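PDB 2UYG: 3-dehydroquinate dehydratase from Thermus thermophilus, which catalyses the dehydration of 3-dehydroquinate to 3-dehydroshikimate, probably a trans-elimination through an enolate intermediate, the third step of the chorismate pathway. Local coordinates for residues Glu27-Leu32 against Val44-Thr49. Numbering follows the deposited sequence.
Sequences EELEAL and VVFRQT
Glu-30 and Phe-46 mark the nearest approach of helical residues 27-32 to strand residues 44-48, with CA of Glu-30 6.1 Å from CA of Phe-46. No hydrogen bond links the two segments; the Phe-46 ring packs on the side chains of Glu-30 and Leu-29 and reaches the Glu-30 backbone. Phe-46 points toward the helix, while its neighbours Val-45 and Arg-47 point away. With CG anti to the backbone N (chi1 -170°), its long, flat apolar ring spans the gap, offering a face to Glu-30 and an edge to Leu-29. CB of Glu-30 lies 3.6 Å from CG of Phe-46, and CG of Glu-30 lies over the face in a CH-pi contact whose modelled closeness is doubtful. Beyond CG the chain runs on extended, and the carboxylate lies within 12° of parallel to the ring. Glutamate suits this partly exposed margin: its methylenes meet the ring while its charge stays at the end. Leu-29, buried and purely apolar, comes in at the ring edge, CD1 standing 3.9 Å from CZ of Phe-46. Leu-26 and Cys-33 of the same helix and Ile-4 of the adjacent strand also touch the phenylalanine. With an alanine at this position, the Glu-30 methylenes and Leu-29 CD1 would probably lose their aromatic partner and a gap would open. The contact packs helix 26-39 onto edge strand 44-48 within a beta-alpha-beta unit of the flavodoxin-like type II dehydroquinase fold.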
loop_
_atom_site.group_PDB
_atom_site.type_symbol
_atom_site.label_atom_id
_atom_site.label_comp_id
_atom_site.label_asym_id
_atom_site.label_seq_id
_atom_site.Cartn_x
_atom_site.Cartn_y
_atom_site.Cartn_z
ATOM N N GLU A 27 -12.979 37.024 -14.642
ATOM C CA GLU A 27 -13.055 38.146 -15.639
ATOM C C GLU A 27 -11.691 38.792 -15.930
ATOM O O GLU A 27 -11.314 38.994 -17.070
ATOM C CB GLU A 27 -13.947 39.292 -15.144
ATOM C CG GLU A 27 -15.435 39.032 -15.046
ATOM C CD GLU A 27 -16.227 40.369 -15.147
ATOM O OE1 GLU A 27 -17.025 40.510 -16.106
ATOM O OE2 GLU A 27 -16.015 41.287 -14.277
ATOM N N GLU A 28 -10.951 39.150 -14.901
ATOM C CA GLU A 28 -9.633 39.740 -15.136
ATOM C C GLU A 28 -8.694 38.728 -15.757
ATOM O O GLU A 28 -7.950 39.065 -16.655
ATOM C CB GLU A 28 -9.042 40.336 -13.834
ATOM C CG GLU A 28 -9.822 41.566 -13.334
ATOM C CD GLU A 28 -9.650 41.758 -11.855
ATOM O OE1 GLU A 28 -9.100 40.880 -11.193
ATOM O OE2 GLU A 28 -10.007 42.811 -11.351
ATOM N N LEU A 29 -8.802 37.456 -15.362
ATOM C CA LEU A 29 -7.987 36.424 -16.017
ATOM C C LEU A 29 -8.212 36.383 -17.559
ATOM O O LEU A 29 -7.237 36.346 -18.308
ATOM C CB LEU A 29 -8.295 35.034 -15.461
ATOM C CG LEU A 29 -7.133 34.086 -15.253
ATOM C CD1 LEU A 29 -7.640 32.673 -15.085
ATOM C CD2 LEU A 29 -6.103 34.151 -16.255
ATOM N N GLU A 30 -9.473 36.353 -18.030
ATOM C CA GLU A 30 -9.708 36.322 -19.470
ATOM C C GLU A 30 -9.095 37.560 -20.136
ATOM O O GLU A 30 -8.511 37.462 -21.223
ATOM C CB GLU A 30 -11.194 36.276 -19.884
ATOM C CG GLU A 30 -12.113 35.666 -18.821
ATOM C CD GLU A 30 -13.586 35.622 -19.224
ATOM O OE1 GLU A 30 -14.414 35.231 -18.264
ATOM O OE2 GLU A 30 -13.803 36.036 -20.459
ATOM N N ALA A 31 -9.223 38.712 -19.482
ATOM C CA ALA A 31 -8.840 39.956 -20.119
ATOM C C ALA A 31 -7.330 39.911 -20.291
ATOM O O ALA A 31 -6.848 40.221 -21.344
ATOM C CB ALA A 31 -9.310 41.199 -19.298
ATOM N N LEU A 32 -6.621 39.424 -19.269
ATOM C CA LEU A 32 -5.191 39.186 -19.335
ATOM C C LEU A 32 -4.817 38.212 -20.467
ATOM O O LEU A 32 -3.921 38.469 -21.254
ATOM C CB LEU A 32 -4.743 38.609 -18.028
ATOM C CG LEU A 32 -4.048 39.428 -16.945
ATOM C CD1 LEU A 32 -4.018 40.897 -17.184
ATOM C CD2 LEU A 32 -4.590 39.026 -15.588
ATOM N N VAL A 44 -7.522 34.567 -28.855
ATOM C CA VAL A 44 -8.010 33.700 -27.765
ATOM C C VAL A 44 -9.512 33.713 -27.519
ATOM O O VAL A 44 -10.158 34.725 -27.585
ATOM C CB VAL A 44 -7.238 33.920 -26.349
ATOM C CG1 VAL A 44 -5.774 34.097 -26.501
ATOM C CG2 VAL A 44 -7.702 35.028 -25.646
ATOM N N VAL A 45 -10.019 32.558 -27.077
ATOM C CA VAL A 45 -11.362 32.452 -26.510
ATOM C C VAL A 45 -11.274 31.651 -25.247
ATOM O O VAL A 45 -10.609 30.572 -25.173
ATOM C CB VAL A 45 -12.321 31.783 -27.523
ATOM C CG1 VAL A 45 -11.615 30.743 -28.157
ATOM C CG2 VAL A 45 -13.562 31.212 -26.916
ATOM N N PHE A 46 -12.009 32.134 -24.288
ATOM C CA PHE A 46 -11.852 31.748 -22.907
ATOM C C PHE A 46 -13.200 31.298 -22.394
ATOM O O PHE A 46 -14.131 32.039 -22.489
ATOM C CB PHE A 46 -11.415 33.010 -22.112
ATOM C CG PHE A 46 -10.972 32.736 -20.675
ATOM C CD1 PHE A 46 -9.660 32.677 -20.361
ATOM C CD2 PHE A 46 -11.906 32.640 -19.652
ATOM C CE1 PHE A 46 -9.245 32.470 -19.086
ATOM C CE2 PHE A 46 -11.509 32.411 -18.348
ATOM C CZ PHE A 46 -10.173 32.330 -18.063
ATOM N N ARG A 47 -13.279 30.118 -21.792
ATOM C CA ARG A 47 -14.527 29.566 -21.298
ATOM C C ARG A 47 -14.266 28.792 -19.928
ATOM O O ARG A 47 -13.109 28.286 -19.618
ATOM C CB ARG A 47 -15.133 28.650 -22.323
ATOM C CG ARG A 47 -15.484 29.246 -23.684
ATOM C CD ARG A 47 -15.915 28.271 -24.820
ATOM N NE ARG A 47 -16.489 28.988 -26.006
ATOM C CZ ARG A 47 -16.695 30.404 -26.178
ATOM N NH1 ARG A 47 -16.290 31.376 -25.334
ATOM N NH2 ARG A 47 -17.286 30.886 -27.247
ATOM N N GLN A 48 -15.297 28.777 -19.097
ATOM C CA GLN A 48 -15.312 28.110 -17.831
ATOM C C GLN A 48 -16.679 27.439 -17.603
ATOM O O GLN A 48 -17.698 28.005 -18.020
ATOM C CB GLN A 48 -15.111 29.132 -16.718
ATOM C CG GLN A 48 -14.872 28.441 -15.305
ATOM C CD GLN A 48 -16.116 28.231 -14.431
ATOM O OE1 GLN A 48 -17.119 28.866 -14.604
ATOM N NE2 GLN A 48 -16.057 27.246 -13.541
ATOM N N THR A 49 -16.676 26.260 -16.928
ATOM C CA THR A 49 -17.879 25.567 -16.432
ATOM C C THR A 49 -17.607 24.730 -15.132
ATOM O O THR A 49 -16.516 24.274 -14.832
ATOM C CB THR A 49 -18.356 24.632 -17.550
ATOM O OG1 THR A 49 -19.321 23.774 -17.053
ATOM C CG2 THR A 49 -17.218 23.578 -17.924
#